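Local coordinates for tail fiber protein (Acinetobacter phage AM24, PDB 5W5P) that forms a trimeric phage tailspike that probably binds and degrades the capsular polysaccharide of its Acinetobacter baumannii host, at the interface of chains A and B. Numbering follows the deposited sequence. Chains: chain A/B, Tail fiber protein.

The four contacts mark stations along one elongated trimer; distances run between the centres of their C-alpha atoms. Contact 4 lies at the N-terminal end, where helices 30-35 of both chains meet. Contact 1 is about 54 Å from it, between short strands and loops of the central shaft. Contacts 2 and 3, at the C-terminal end, are about 11 Å apart and share strands 492-503 and 509-523 of both chains; contact 2 is about 58 Å from contact 1 and 105 Å from contact 4. Largely different residues of neighbouring copies meet, as expected for a threefold assembly and not a two-fold pair.

Contact 1: the interface of chains A and B. Residues chain A 235, 268, 290, 315; chain B 158-159, 228, 259.
A:Glu290 reaches across to B:Asn228 tip to tip, its carboxylate and the partner's amide nearly coplanar, 4° apart. The amide nitrogen ND2 of B:Asn228 gives a nearly straight hydrogen bond to OE2 of A:Glu290, 3.3 Å long and received on the anti lone pair of that oxygen. A water bridges the same OE2 at 3.0 Å to OD1 of B:Asn228 and to the hydroxyl OG of B:Ser259. The A:Glu290 chain bends at chi2 (-88°), which turns the carboxylate over B:Ile158; the two side chains cross at about a right angle, with CD of A:Glu290 3.7 Å from CB of B:Ile158. The backbone carbonyl O of B:Ile158, which also lies beside CG of A:Glu290, accepts from NH2 of A:Arg235 at 3.3 Å. The oxygen lies at the edge of the guanidinium, in its plane, while the donor stands above the carbonyl plane. Further out, CG1 of B:Val159 meets CB of A:Glu290 at 4.0 Å, and the methyl of A:Ala268 faces CA of B:Val159. A methyl of A:Leu315, CD2, lies 3.7 Å from OG of B:Ser259. Chain A contributes the short strands 235-237, 266-268, 288-290 and 315-317, and chain B contributes loop residues, in the central shaft, probably the parallel beta-helix typical of tailspikes.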
loop_
_atom_site.group_PDB
_atom_site.type_symbol
_atom_site.label_atom_id
_atom_site.label_comp_id
_atom_site.label_asym_id
_atom_site.label_seq_id
_atom_site.Cartn_x
_atom_site.Cartn_y
_atom_site.Cartn_z
ATOM N N ARG A 235 5.187 -15.758 15.948
ATOM C CA ARG A 235 4.728 -15.167 17.196
ATOM C C ARG A 235 5.946 -14.747 18.008
ATOM O O ARG A 235 6.915 -15.507 18.119
ATOM C CB ARG A 235 3.870 -16.152 17.994
ATOM C CG ARG A 235 2.794 -15.492 18.861
ATOM C CD ARG A 235 3.368 -14.884 20.135
ATOM N NE ARG A 235 2.321 -14.456 21.061
ATOM C CZ ARG A 235 1.570 -13.367 20.910
ATOM N NH1 ARG A 235 1.749 -12.559 19.873
ATOM N NH2 ARG A 235 0.639 -13.075 21.807
ATOM N N ALA A 268 3.722 -9.358 20.811
ATOM C CA ALA A 268 3.095 -9.044 22.086
ATOM C C ALA A 268 4.172 -8.830 23.136
ATOM O O ALA A 268 5.081 -9.657 23.274
ATOM C CB ALA A 268 2.138 -10.158 22.517
ATOM N N GLU A 290 0.381 -6.223 20.180
ATOM C CA GLU A 290 -0.443 -6.050 21.370
ATOM C C GLU A 290 0.459 -5.786 22.567
ATOM O O GLU A 290 1.275 -6.637 22.932
ATOM C CB GLU A 290 -1.315 -7.284 21.613
ATOM C CG GLU A 290 -2.138 -7.715 20.404
ATOM C CD GLU A 290 -3.487 -7.011 20.329
ATOM O OE1 GLU A 290 -3.665 -5.973 21.008
ATOM O OE2 GLU A 290 -4.375 -7.500 19.597
ATOM N N LEU A 315 -1.367 -3.205 13.451
ATOM C CA LEU A 315 -2.146 -3.001 14.665
ATOM C C LEU A 315 -1.189 -2.596 15.776
ATOM O O LEU A 315 -0.137 -3.222 15.949
ATOM C CB LEU A 315 -2.916 -4.266 15.043
ATOM C CG LEU A 315 -3.432 -4.454 16.472
ATOM C CD1 LEU A 315 -4.677 -3.641 16.714
ATOM C CD2 LEU A 315 -3.719 -5.928 16.715
ATOM N N ILE B 158 -5.040 -12.120 23.348
ATOM C CA ILE B 158 -4.269 -11.307 22.412
ATOM C C ILE B 158 -2.794 -11.260 22.792
ATOM O O ILE B 158 -1.944 -11.026 21.928
ATOM C CB ILE B 158 -4.847 -9.874 22.310
ATOM C CG1 ILE B 158 -5.102 -9.286 23.704
ATOM C CG2 ILE B 158 -6.111 -9.849 21.453
ATOM C CD1 ILE B 158 -5.848 -7.970 23.687
ATOM N N VAL B 159 -2.465 -11.467 24.066
ATOM C CA VAL B 159 -1.077 -11.509 24.502
ATOM C C VAL B 159 -0.659 -12.929 24.886
ATOM O O VAL B 159 0.315 -13.110 25.614
ATOM C CB VAL B 159 -0.812 -10.517 25.651
ATOM C CG1 VAL B 159 -1.002 -9.091 25.176
ATOM C CG2 VAL B 159 -1.710 -10.810 26.853
ATOM N N ASN B 228 -7.530 -11.651 15.549
ATOM C CA ASN B 228 -6.151 -11.707 15.075
ATOM C C ASN B 228 -5.954 -12.898 14.134
ATOM O O ASN B 228 -5.186 -13.824 14.402
ATOM C CB ASN B 228 -5.166 -11.751 16.247
ATOM C CG ASN B 228 -5.187 -10.479 17.089
ATOM O OD1 ASN B 228 -6.166 -9.735 17.093
ATOM N ND2 ASN B 228 -4.105 -10.236 17.815
ATOM N N SER B 259 -9.593 -7.377 13.895
ATOM C CA SER B 259 -8.259 -7.758 13.436
ATOM C C SER B 259 -8.308 -9.035 12.595
ATOM O O SER B 259 -7.824 -10.096 12.985
ATOM C CB SER B 259 -7.301 -7.918 14.621
ATOM O OG SER B 259 -7.037 -6.677 15.248
HETATM O O HOH W 1 -7.105 -7.307 18.286
#

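Contact 2: the interface of chains A and B. Residues chain A 497, 514, 516, 604; chain B 493, 495, 518, 608.
A:Lys516 meets chain B along much of its length. Beyond CB, bends at chi2 and chi3 carry CG and CD past the hydroxyl of B:Ser518, with CD of A:Lys516 3.5 Å from OG of B:Ser518, and deliver NZ to the carboxylate of B:Asp495. The ammonium NZ of A:Lys516 meets that group tip to tip, forming a salt bridge to OD1 of B:Asp495 at 3.1 Å and a hydrogen bond to OD2, both on syn lone pairs. NZ also donates to OD1 of A:Asn497, in its own chain, at 2.7 Å and on a lone pair of the amide oxygen. ND2 of A:Asn497 points the other way and donates to OG1 of B:Thr493 at 2.7 Å; together the two bonds hold the amide's rotation. A water 2.8 Å from NZ of A:Lys516 reaches OH of B:Tyr608, and another bridges OD1 of A:Asn497, OD1 of B:Asp495 and OG of B:Ser518. With CG anti to the backbone N (chi1 -171°), the A:Asn497 amide stacks on one face of the B:Tyr608 ring, 22° from parallel and offset toward the rim. A:Thr604 touches the same ring through CG2, 3.8 Å from CD1 of B:Tyr608. CG2 of B:Thr493 packs against A:Val514. The phenol OH of B:Tyr608 steadies the carboxylate, donating from above its plane to OD2 of B:Asp495 at 2.7 Å, the oxygen that also accepts from NZ of A:Lys516.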
loop_
_atom_site.group_PDB
_atom_site.type_symbol
_atom_site.label_atom_id
_atom_site.label_comp_id
_atom_site.label_asym_id
_atom_site.label_seq_id
_atom_site.Cartn_x
_atom_site.Cartn_y
_atom_site.Cartn_z
ATOM N N ASN A 497 -9.407 35.683 -15.067
ATOM C CA ASN A 497 -8.136 36.122 -15.640
ATOM C C ASN A 497 -8.201 35.826 -17.135
ATOM O O ASN A 497 -8.077 34.671 -17.553
ATOM C CB ASN A 497 -6.959 35.414 -14.977
ATOM C CG ASN A 497 -5.618 35.992 -15.395
ATOM O OD1 ASN A 497 -5.099 36.910 -14.758
ATOM N ND2 ASN A 497 -5.053 35.461 -16.477
ATOM N N VAL A 514 -4.266 41.482 -20.402
ATOM C CA VAL A 514 -4.967 40.633 -19.445
ATOM C C VAL A 514 -5.991 41.488 -18.710
ATOM O O VAL A 514 -5.699 42.622 -18.314
ATOM C CB VAL A 514 -3.991 39.938 -18.470
ATOM C CG1 VAL A 514 -3.012 40.937 -17.884
ATOM C CG2 VAL A 514 -4.745 39.194 -17.369
ATOM N N LYS A 516 -8.859 41.559 -15.491
ATOM C CA LYS A 516 -9.310 40.979 -14.233
ATOM C C LYS A 516 -10.774 41.349 -14.033
ATOM O O LYS A 516 -11.109 42.535 -13.932
ATOM C CB LYS A 516 -8.456 41.477 -13.068
ATOM C CG LYS A 516 -6.955 41.413 -13.323
ATOM C CD LYS A 516 -6.487 39.986 -13.542
ATOM C CE LYS A 516 -6.717 39.141 -12.295
ATOM N NZ LYS A 516 -6.156 37.758 -12.406
ATOM N N THR A 604 -8.793 31.887 -17.327
ATOM C CA THR A 604 -8.687 31.058 -16.130
ATOM C C THR A 604 -9.576 31.661 -15.051
ATOM O O THR A 604 -9.418 32.835 -14.700
ATOM C CB THR A 604 -7.238 30.959 -15.638
ATOM O OG1 THR A 604 -6.424 30.362 -16.653
ATOM C CG2 THR A 604 -7.166 30.095 -14.387
ATOM N N THR B 493 0.374 35.069 -17.683
ATOM C CA THR B 493 -0.087 36.177 -16.863
ATOM C C THR B 493 -0.018 35.755 -15.403
ATOM O O THR B 493 0.117 34.567 -15.089
ATOM C CB THR B 493 -1.510 36.612 -17.235
ATOM O OG1 THR B 493 -2.401 35.493 -17.158
ATOM C CG2 THR B 493 -1.528 37.174 -18.645
ATOM N N ASP B 495 -0.666 37.315 -10.993
ATOM C CA ASP B 495 -0.950 38.288 -9.951
ATOM C C ASP B 495 0.221 38.348 -8.977
ATOM O O ASP B 495 0.988 37.393 -8.837
ATOM C CB ASP B 495 -2.233 37.932 -9.188
ATOM C CG ASP B 495 -3.472 37.998 -10.058
ATOM O OD1 ASP B 495 -3.421 38.612 -11.145
ATOM O OD2 ASP B 495 -4.506 37.427 -9.648
ATOM N N SER B 518 -0.992 43.146 -11.331
ATOM C CA SER B 518 -1.328 42.218 -12.401
ATOM C C SER B 518 -0.307 42.364 -13.524
ATOM O O SER B 518 0.120 43.478 -13.843
ATOM C CB SER B 518 -2.746 42.475 -12.925
ATOM O OG SER B 518 -3.257 41.351 -13.619
ATOM N N TYR B 608 -0.932 32.394 -13.903
ATOM C CA TYR B 608 -1.891 31.735 -14.786
ATOM C C TYR B 608 -1.144 31.348 -16.058
ATOM O O TYR B 608 -0.869 32.195 -16.911
ATOM C CB TYR B 608 -3.079 32.650 -15.074
ATOM C CG TYR B 608 -3.677 33.259 -13.824
ATOM C CD1 TYR B 608 -4.615 32.561 -13.063
ATOM C CD2 TYR B 608 -3.293 34.521 -13.393
ATOM C CE1 TYR B 608 -5.155 33.108 -11.912
ATOM C CE2 TYR B 608 -3.826 35.077 -12.249
ATOM C CZ TYR B 608 -4.756 34.371 -11.511
ATOM O OH TYR B 608 -5.282 34.935 -10.368
HETATM O O HOH W 2 -8.101 36.144 -11.139
HETATM O O HOH W 3 -3.355 38.771 -14.023
#

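Contact 3: the interface of chains A and B. Residues chain A 499, 501, 509, 512; chain B 491-492, 521-522, 525, 611-612.
This side-chain-dominated subunit interface in the C-terminal beta-structured domain of the tailspike joins neighbouring copies of the trimer, chain A strands meeting strand ends and loops of chain B. A:Gln501, on strand 492-503, puts its terminal amide between B:Gln522 and B:Ser612. Its NE2 gives a nearly straight hydrogen bond to the amide oxygen OE1 of B:Gln522, 2.9 Å long and on a lone pair in the carbonyl plane; the two side chains cross at about a right angle. Its OE1 accepts from the hydroxyl OG of B:Ser612 at 2.9 Å, with the donor above the carbonyl plane. B:Gln522 bends at chi2 (76°), which brings its own NE2 to OE1 of B:Glu525 at 2.9 Å, on the anti lone pair; this bond within chain B helps set which way the B:Gln522 amide faces. A:Val509 straddles the pair, with CG1 3.5 Å from CD of B:Gln522 and CG2 against CB of B:Glu525. Its backbone N donates to the B:Glu525 carbonyl O at 3.3 Å, and a water links A:Val509 O to B:Glu525 N. The methyl of A:Ala512 abuts CB of B:Gln522. The A:Phe499 ring brings CZ to within 3.8 Å of the B:Ala491 methyl CB and CE2 near CB of B:Asn611, whose ND2 hydrogen-bonds to B:Ala491 O at 2.6 Å.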
loop_
_atom_site.group_PDB
_atom_site.type_symbol
_atom_site.label_atom_id
_atom_site.label_comp_id
_atom_site.label_asym_id
_atom_site.label_seq_id
_atom_site.Cartn_x
_atom_site.Cartn_y
_atom_site.Cartn_z
ATOM N N PHE A 499 -6.411 36.215 -20.326
ATOM C CA PHE A 499 -5.180 36.487 -21.063
ATOM C C PHE A 499 -5.515 36.559 -22.548
ATOM O O PHE A 499 -5.862 35.547 -23.165
ATOM C CB PHE A 499 -4.132 35.413 -20.779
ATOM C CG PHE A 499 -2.854 35.577 -21.567
ATOM C CD1 PHE A 499 -2.397 36.833 -21.935
ATOM C CD2 PHE A 499 -2.107 34.472 -21.934
ATOM C CE1 PHE A 499 -1.225 36.979 -22.656
ATOM C CE2 PHE A 499 -0.934 34.616 -22.656
ATOM C CZ PHE A 499 -0.493 35.870 -23.014
ATOM N N GLN A 501 -4.370 37.267 -26.405
ATOM C CA GLN A 501 -3.281 37.343 -27.369
ATOM C C GLN A 501 -3.874 37.770 -28.706
ATOM O O GLN A 501 -4.655 37.026 -29.310
ATOM C CB GLN A 501 -2.556 36.002 -27.477
ATOM C CG GLN A 501 -1.735 35.663 -26.240
ATOM C CD GLN A 501 -1.133 34.264 -26.286
ATOM O OE1 GLN A 501 -1.850 33.269 -26.405
ATOM N NE2 GLN A 501 0.189 34.188 -26.190
ATOM N N VAL A 509 1.532 36.798 -33.012
ATOM C CA VAL A 509 1.087 37.613 -31.884
ATOM C C VAL A 509 1.602 39.037 -32.060
ATOM O O VAL A 509 2.815 39.277 -32.045
ATOM C CB VAL A 509 1.552 37.014 -30.551
ATOM C CG1 VAL A 509 1.213 37.952 -29.400
ATOM C CG2 VAL A 509 0.917 35.645 -30.339
ATOM N N ALA A 512 -0.736 41.795 -26.576
ATOM C CA ALA A 512 -1.068 40.945 -25.444
ATOM C C ALA A 512 -1.573 41.812 -24.304
ATOM O O ALA A 512 -1.040 42.893 -24.054
ATOM C CB ALA A 512 0.139 40.109 -24.992
ATOM N N ALA B 491 4.766 32.774 -22.914
ATOM C CA ALA B 491 3.835 33.784 -22.424
ATOM C C ALA B 491 3.024 33.269 -21.238
ATOM O O ALA B 491 2.739 32.075 -21.117
ATOM C CB ALA B 491 2.892 34.227 -23.543
ATOM N N CYS B 492 2.648 34.195 -20.360
ATOM C CA CYS B 492 1.821 33.884 -19.202
ATOM C C CYS B 492 1.327 35.193 -18.602
ATOM O O CYS B 492 1.776 36.282 -18.971
ATOM C CB CYS B 492 2.588 33.063 -18.161
ATOM S SG CYS B 492 4.063 33.882 -17.505
ATOM N N VAL B 521 3.007 38.706 -19.690
ATOM C CA VAL B 521 4.334 38.432 -20.235
ATOM C C VAL B 521 4.167 37.901 -21.653
ATOM O O VAL B 521 3.429 36.933 -21.869
ATOM C CB VAL B 521 5.110 37.424 -19.361
ATOM C CG1 VAL B 521 6.590 37.423 -19.722
ATOM C CG2 VAL B 521 4.918 37.736 -17.883
ATOM N N GLN B 522 4.854 38.521 -22.613
ATOM C CA GLN B 522 4.738 38.104 -24.006
ATOM C C GLN B 522 5.965 38.554 -24.789
ATOM O O GLN B 522 6.422 39.692 -24.646
ATOM C CB GLN B 522 3.466 38.669 -24.656
ATOM C CG GLN B 522 3.346 38.424 -26.167
ATOM C CD GLN B 522 2.941 36.991 -26.514
ATOM O OE1 GLN B 522 1.973 36.451 -25.969
ATOM N NE2 GLN B 522 3.681 36.373 -27.432
ATOM N N GLU B 525 6.205 35.353 -30.911
ATOM C CA GLU B 525 5.390 34.147 -31.030
ATOM C C GLU B 525 4.882 34.040 -32.459
ATOM O O GLU B 525 4.210 34.952 -32.949
ATOM C CB GLU B 525 4.220 34.174 -30.045
ATOM C CG GLU B 525 3.441 32.876 -29.961
ATOM C CD GLU B 525 2.819 32.660 -28.593
ATOM O OE1 GLU B 525 2.936 33.565 -27.740
ATOM O OE2 GLU B 525 2.219 31.585 -28.371
ATOM N N ASN B 611 -1.697 29.466 -22.039
ATOM C CA ASN B 611 -1.355 30.290 -23.196
ATOM C C ASN B 611 -1.673 29.475 -24.448
ATOM O O ASN B 611 -2.457 28.521 -24.411
ATOM C CB ASN B 611 0.108 30.764 -23.128
ATOM C CG ASN B 611 1.100 29.616 -23.005
ATOM O OD1 ASN B 611 0.804 28.476 -23.365
ATOM N ND2 ASN B 611 2.292 29.921 -22.503
ATOM N N SER B 612 -1.065 29.853 -25.575
ATOM C CA SER B 612 -1.285 29.152 -26.835
ATOM C C SER B 612 -0.524 27.838 -26.926
ATOM O O SER B 612 -0.785 27.053 -27.845
ATOM C CB SER B 612 -0.892 30.046 -28.012
ATOM O OG SER B 612 -1.880 31.031 -28.252
HETATM O O HOH W 4 4.960 37.958 -30.987
#

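Contact 4: the interface of chains A and B. Residues chain A 19, 30-31, 34, 37-38; chain B 24, 30, 33, 36, 51.
Helix 30-35, a short helix near the N-terminus of the tailspike, meets its counterpart in the neighbouring subunit here, with the two helices contributing largely different residues, as in the deposited trimer. A:Asn34 and B:Gln30 pair through both ends of their amides, whose planes lie 42° apart. ND2 of A:Asn34 donates to OE1 of B:Gln30 at 2.7 Å, almost straight (173° at H), and NE2 of B:Gln30 returns a bond to OD1 of A:Asn34 at 3.2 Å. That OD1 also accepts from NE2 of A:Gln30, one turn back in its own helix, at 2.6 Å; the two donors approach from opposite faces of the amide. ND2 of A:Asn34 reaches a second acceptor, OD1 of B:Asp24, at 3.2 Å. From the opposite face of the carboxylate, NE2 of A:Gln31 meets the same oxygen at 3.1 Å. OD2 of B:Asp24 forms a salt bridge with NZ of A:Lys38, very short at 2.5 Å, on its syn lone pair. The lysine chain is extended beyond CG and arrives tip to tip, with NZ also within 3.1 Å of OD1 of B:Asp24; its charge would tend to favour the ionised carboxylate. Around this polar group, CG1 of B:Val33 packs 3.8 Å from CG of A:Asn34, while CD1 of B:Ile51 lies near CE of A:Lys38.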
loop_
_atom_site.group_PDB
_atom_site.type_symbol
_atom_site.label_atom_id
_atom_site.label_comp_id
_atom_site.label_asym_id
_atom_site.label_seq_id
_atom_site.Cartn_x
_atom_site.Cartn_y
_atom_site.Cartn_z
ATOM N N ALA A 19 16.497 -68.465 18.198
ATOM C CA ALA A 19 16.588 -67.872 16.868
ATOM C C ALA A 19 18.023 -67.790 16.366
ATOM O O ALA A 19 18.239 -67.754 15.150
ATOM C CB ALA A 19 15.953 -66.482 16.865
ATOM N N GLN A 30 19.094 -65.632 12.383
ATOM C CA GLN A 30 17.755 -65.073 12.529
ATOM C C GLN A 30 17.687 -64.103 13.696
ATOM O O GLN A 30 16.963 -63.102 13.628
ATOM C CB GLN A 30 16.726 -66.187 12.713
ATOM C CG GLN A 30 15.298 -65.687 12.860
ATOM C CD GLN A 30 14.764 -65.083 11.579
ATOM O OE1 GLN A 30 14.901 -65.667 10.505
ATOM N NE2 GLN A 30 14.154 -63.903 11.683
ATOM N N GLN A 31 18.433 -64.373 14.769
ATOM C CA GLN A 31 18.470 -63.440 15.888
ATOM C C GLN A 31 18.972 -62.070 15.448
ATOM O O GLN A 31 18.425 -61.043 15.859
ATOM C CB GLN A 31 19.341 -63.992 17.013
ATOM C CG GLN A 31 19.302 -63.149 18.275
ATOM C CD GLN A 31 17.889 -62.866 18.737
ATOM O OE1 GLN A 31 17.158 -63.777 19.135
ATOM N NE2 GLN A 31 17.492 -61.601 18.683
ATOM N N ASN A 34 16.213 -60.464 13.540
ATOM C CA ASN A 34 15.205 -59.959 14.468
ATOM C C ASN A 34 15.664 -58.679 15.152
ATOM O O ASN A 34 14.845 -57.795 15.426
ATOM C CB ASN A 34 14.865 -61.021 15.517
ATOM C CG ASN A 34 14.154 -62.223 14.928
ATOM O OD1 ASN A 34 13.854 -62.258 13.732
ATOM N ND2 ASN A 34 13.888 -63.225 15.766
ATOM N N LEU A 37 14.661 -54.908 14.309
ATOM C CA LEU A 37 13.390 -54.344 14.739
ATOM C C LEU A 37 13.405 -53.916 16.199
ATOM O O LEU A 37 12.362 -53.511 16.724
ATOM C CB LEU A 37 12.260 -55.360 14.520
ATOM C CG LEU A 37 12.303 -56.188 13.234
ATOM C CD1 LEU A 37 11.220 -57.248 13.248
ATOM C CD2 LEU A 37 12.155 -55.278 12.017
ATOM N N LYS A 38 14.557 -54.015 16.868
ATOM C CA LYS A 38 14.684 -53.700 18.286
ATOM C C LYS A 38 15.613 -52.515 18.531
ATOM O O LYS A 38 16.104 -52.344 19.652
ATOM C CB LYS A 38 15.189 -54.917 19.063
ATOM C CG LYS A 38 14.463 -56.217 18.768
ATOM C CD LYS A 38 15.182 -57.379 19.432
ATOM C CE LYS A 38 14.257 -58.555 19.658
ATOM N NZ LYS A 38 14.883 -59.577 20.544
ATOM N N ASP B 24 12.846 -66.031 20.270
ATOM C CA ASP B 24 13.689 -64.851 20.150
ATOM C C ASP B 24 14.260 -64.502 21.519
ATOM O O ASP B 24 13.669 -64.821 22.554
ATOM C CB ASP B 24 12.875 -63.685 19.576
ATOM C CG ASP B 24 13.608 -62.356 19.638
ATOM O OD1 ASP B 24 14.395 -62.067 18.711
ATOM O OD2 ASP B 24 13.380 -61.588 20.596
ATOM N N GLN B 30 9.238 -66.578 17.534
ATOM C CA GLN B 30 9.489 -65.980 16.228
ATOM C C GLN B 30 8.192 -65.580 15.546
ATOM O O GLN B 30 8.150 -64.566 14.840
ATOM C CB GLN B 30 10.274 -66.942 15.338
ATOM C CG GLN B 30 10.589 -66.387 13.959
ATOM C CD GLN B 30 11.585 -65.248 14.009
ATOM O OE1 GLN B 30 12.616 -65.346 14.673
ATOM N NE2 GLN B 30 11.281 -64.156 13.309
ATOM N N VAL B 33 7.384 -62.236 16.780
ATOM C CA VAL B 33 8.272 -61.278 16.128
ATOM C C VAL B 33 7.799 -61.005 14.706
ATOM O O VAL B 33 7.749 -59.852 14.263
ATOM C CB VAL B 33 9.723 -61.796 16.153
ATOM C CG1 VAL B 33 10.530 -61.201 15.008
ATOM C CG2 VAL B 33 10.378 -61.494 17.491
ATOM N N SER B 36 4.769 -58.475 14.095
ATOM C CA SER B 36 4.917 -57.024 14.147
ATOM C C SER B 36 5.033 -56.390 12.765
ATOM O O SER B 36 4.964 -55.160 12.660
ATOM C CB SER B 36 6.128 -56.644 14.998
ATOM O OG SER B 36 7.266 -57.392 14.627
ATOM N N ILE B 51 7.201 -56.981 21.815
ATOM C CA ILE B 51 8.230 -57.962 22.128
ATOM C C ILE B 51 9.311 -57.384 23.043
ATOM O O ILE B 51 9.879 -58.113 23.861
ATOM C CB ILE B 51 8.841 -58.534 20.838
ATOM C CG1 ILE B 51 9.458 -57.426 19.991
ATOM C CG2 ILE B 51 7.783 -59.269 20.029
ATOM C CD1 ILE B 51 10.226 -57.946 18.802
#